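Local atomic coordinates of carboxypeptidase Y inhibitor (Saccharomyces cerevisiae, PDB entry 1WPX), a protein that inhibits carboxypeptidase Y specifically and potently, as a member of the phosphatidylethanolamine-binding protein family. Residues H105-C111 and R186-G190. Numbering follows the deposited sequence.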
# COMPACT_ATOMS: atom_id res chain seq x y z
N HIS B 105 -22.30 -17.23 -19.18
CA HIS B 105 -22.45 -18.02 -17.96
C HIS B 105 -23.02 -19.42 -18.17
O HIS B 105 -23.64 -19.98 -17.27
CB HIS B 105 -23.32 -17.25 -16.96
CG HIS B 105 -22.75 -15.93 -16.55
ND1 HIS B 105 -21.48 -15.81 -16.02
CD2 HIS B 105 -23.26 -14.68 -16.60
CE1 HIS B 105 -21.24 -14.54 -15.76
NE2 HIS B 105 -22.30 -13.83 -16.11
N LYS B 106 -22.79 -19.99 -19.35
CA LYS B 106 -23.27 -21.33 -19.65
C LYS B 106 -22.82 -22.32 -18.57
O LYS B 106 -23.49 -23.32 -18.32
CB LYS B 106 -22.76 -21.78 -21.03
CG LYS B 106 -22.85 -23.28 -21.30
CD LYS B 106 -24.28 -23.81 -21.24
CE LYS B 106 -25.11 -23.37 -22.45
NZ LYS B 106 -24.57 -23.92 -23.73
N TRP B 107 -21.69 -22.02 -17.93
CA TRP B 107 -21.17 -22.89 -16.89
C TRP B 107 -20.92 -22.12 -15.59
O TRP B 107 -20.24 -22.62 -14.70
CB TRP B 107 -19.85 -23.53 -17.34
CG TRP B 107 -19.92 -24.12 -18.71
CD1 TRP B 107 -20.94 -24.86 -19.23
CD2 TRP B 107 -18.91 -24.05 -19.72
NE1 TRP B 107 -20.62 -25.25 -20.51
CE2 TRP B 107 -19.38 -24.77 -20.84
CE3 TRP B 107 -17.64 -23.44 -19.80
CZ2 TRP B 107 -18.64 -24.90 -22.02
CZ3 TRP B 107 -16.91 -23.58 -20.97
CH2 TRP B 107 -17.41 -24.30 -22.06
N SER B 108 -21.48 -20.92 -15.50
CA SER B 108 -21.29 -20.06 -14.34
C SER B 108 -21.28 -20.84 -13.03
O SER B 108 -22.18 -21.64 -12.75
CB SER B 108 -22.37 -18.97 -14.28
OG SER B 108 -22.05 -18.00 -13.29
N GLU B 109 -20.25 -20.56 -12.24
CA GLU B 109 -20.02 -21.20 -10.96
C GLU B 109 -19.51 -22.60 -11.26
O GLU B 109 -20.27 -23.56 -11.28
CB GLU B 109 -21.29 -21.23 -10.12
CG GLU B 109 -21.61 -19.88 -9.48
CD GLU B 109 -21.13 -19.77 -8.03
OE1 GLU B 109 -20.18 -20.48 -7.65
OE2 GLU B 109 -21.71 -18.96 -7.28
N PHE B 110 -18.22 -22.67 -11.54
CA PHE B 110 -17.53 -23.91 -11.82
C PHE B 110 -16.88 -24.30 -10.49
O PHE B 110 -16.11 -23.53 -9.91
CB PHE B 110 -16.48 -23.66 -12.91
CG PHE B 110 -15.82 -24.91 -13.42
CD1 PHE B 110 -14.75 -25.48 -12.74
CD2 PHE B 110 -16.26 -25.50 -14.60
CE1 PHE B 110 -14.12 -26.62 -13.23
CE2 PHE B 110 -15.63 -26.64 -15.10
CZ PHE B 110 -14.56 -27.20 -14.41
N CYS B 111 -17.21 -25.49 -10.01
CA CYS B 111 -16.71 -25.98 -8.73
C CYS B 111 -15.25 -26.44 -8.78
O CYS B 111 -14.93 -27.45 -9.40
CB CYS B 111 -17.61 -27.10 -8.22
SG CYS B 111 -17.46 -27.43 -6.46
N ARG B 186 -18.86 -30.34 -11.68
CA ARG B 186 -18.40 -28.95 -11.66
C ARG B 186 -19.22 -27.86 -12.35
O ARG B 186 -19.69 -26.94 -11.69
CB ARG B 186 -16.94 -28.94 -12.12
CG ARG B 186 -16.15 -29.89 -11.24
CD ARG B 186 -14.67 -29.87 -11.45
NE ARG B 186 -14.01 -30.30 -10.23
CZ ARG B 186 -12.84 -30.93 -10.19
NH1 ARG B 186 -12.32 -31.28 -9.02
NH2 ARG B 186 -12.20 -31.22 -11.31
N PRO B 187 -19.39 -27.94 -13.68
CA PRO B 187 -20.19 -26.87 -14.29
C PRO B 187 -21.54 -26.68 -13.60
O PRO B 187 -22.31 -27.63 -13.45
CB PRO B 187 -20.31 -27.33 -15.75
CG PRO B 187 -20.07 -28.82 -15.68
CD PRO B 187 -18.97 -28.94 -14.68
N ASN B 188 -21.80 -25.45 -13.18
CA ASN B 188 -23.03 -25.07 -12.48
C ASN B 188 -23.19 -25.84 -11.18
O ASN B 188 -24.28 -25.86 -10.59
CB ASN B 188 -24.26 -25.32 -13.36
CG ASN B 188 -24.10 -24.80 -14.76
OD1 ASN B 188 -23.57 -25.48 -15.64
ND2 ASN B 188 -24.55 -23.57 -14.99
N TRP B 189 -22.11 -26.46 -10.71
CA TRP B 189 -22.16 -27.24 -9.48
C TRP B 189 -23.19 -28.35 -9.68
O TRP B 189 -23.82 -28.81 -8.72
CB TRP B 189 -22.53 -26.36 -8.28
CG TRP B 189 -21.37 -25.58 -7.72
CD1 TRP B 189 -20.55 -24.73 -8.41
CD2 TRP B 189 -20.89 -25.61 -6.37
NE1 TRP B 189 -19.58 -24.23 -7.57
CE2 TRP B 189 -19.76 -24.76 -6.32
CE3 TRP B 189 -21.29 -26.27 -5.20
CZ2 TRP B 189 -19.03 -24.55 -5.14
CZ3 TRP B 189 -20.57 -26.07 -4.03
CH2 TRP B 189 -19.45 -25.21 -4.01
N GLY B 190 -23.35 -28.76 -10.93
CA GLY B 190 -24.29 -29.81 -11.26
C GLY B 190 -25.75 -29.46 -11.09
O GLY B 190 -26.59 -30.34 -10.93
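R186 reaches across F110 and then along the backbone of C111. Its CB lies over one face of the F110 ring, a CH-pi contact 3.8 Å from R186 CB to the ring centroid. CG and CD pass the carbonyl oxygen of C111, and R186 CD also touches F110 CE1 at 3.7 Å. R186 NE comes to 3.1 Å from C111 O, but the angle is too poor for a hydrogen bond. The R186 side chain is extended from CG to NE, which carries the guanidinium past the ring to a salt bridge from NH1 to E149. On the backbone, C111 N gives a weak hydrogen bond to R186 O, 3.3 Å. R186 O also accepts a hydrogen bond from W189 N, 2.7 Å, within the type II turn R186-W189. The turn sets one face of the W189 indole against the C111 side chain. C111 CB makes a CH-pi contact over the five-membered ring of W189, and C111 SG stands 3.6 Å from the centroid of its six-membered ring, a sulfur-aromatic contact. W189 NE1 and E109 OE1 both hydrogen-bond with T95 OG1. The contact joins the start of strand 110-120 to the loop between strand 162-170 and helix 198-203, whose V198 touches E109 and W189.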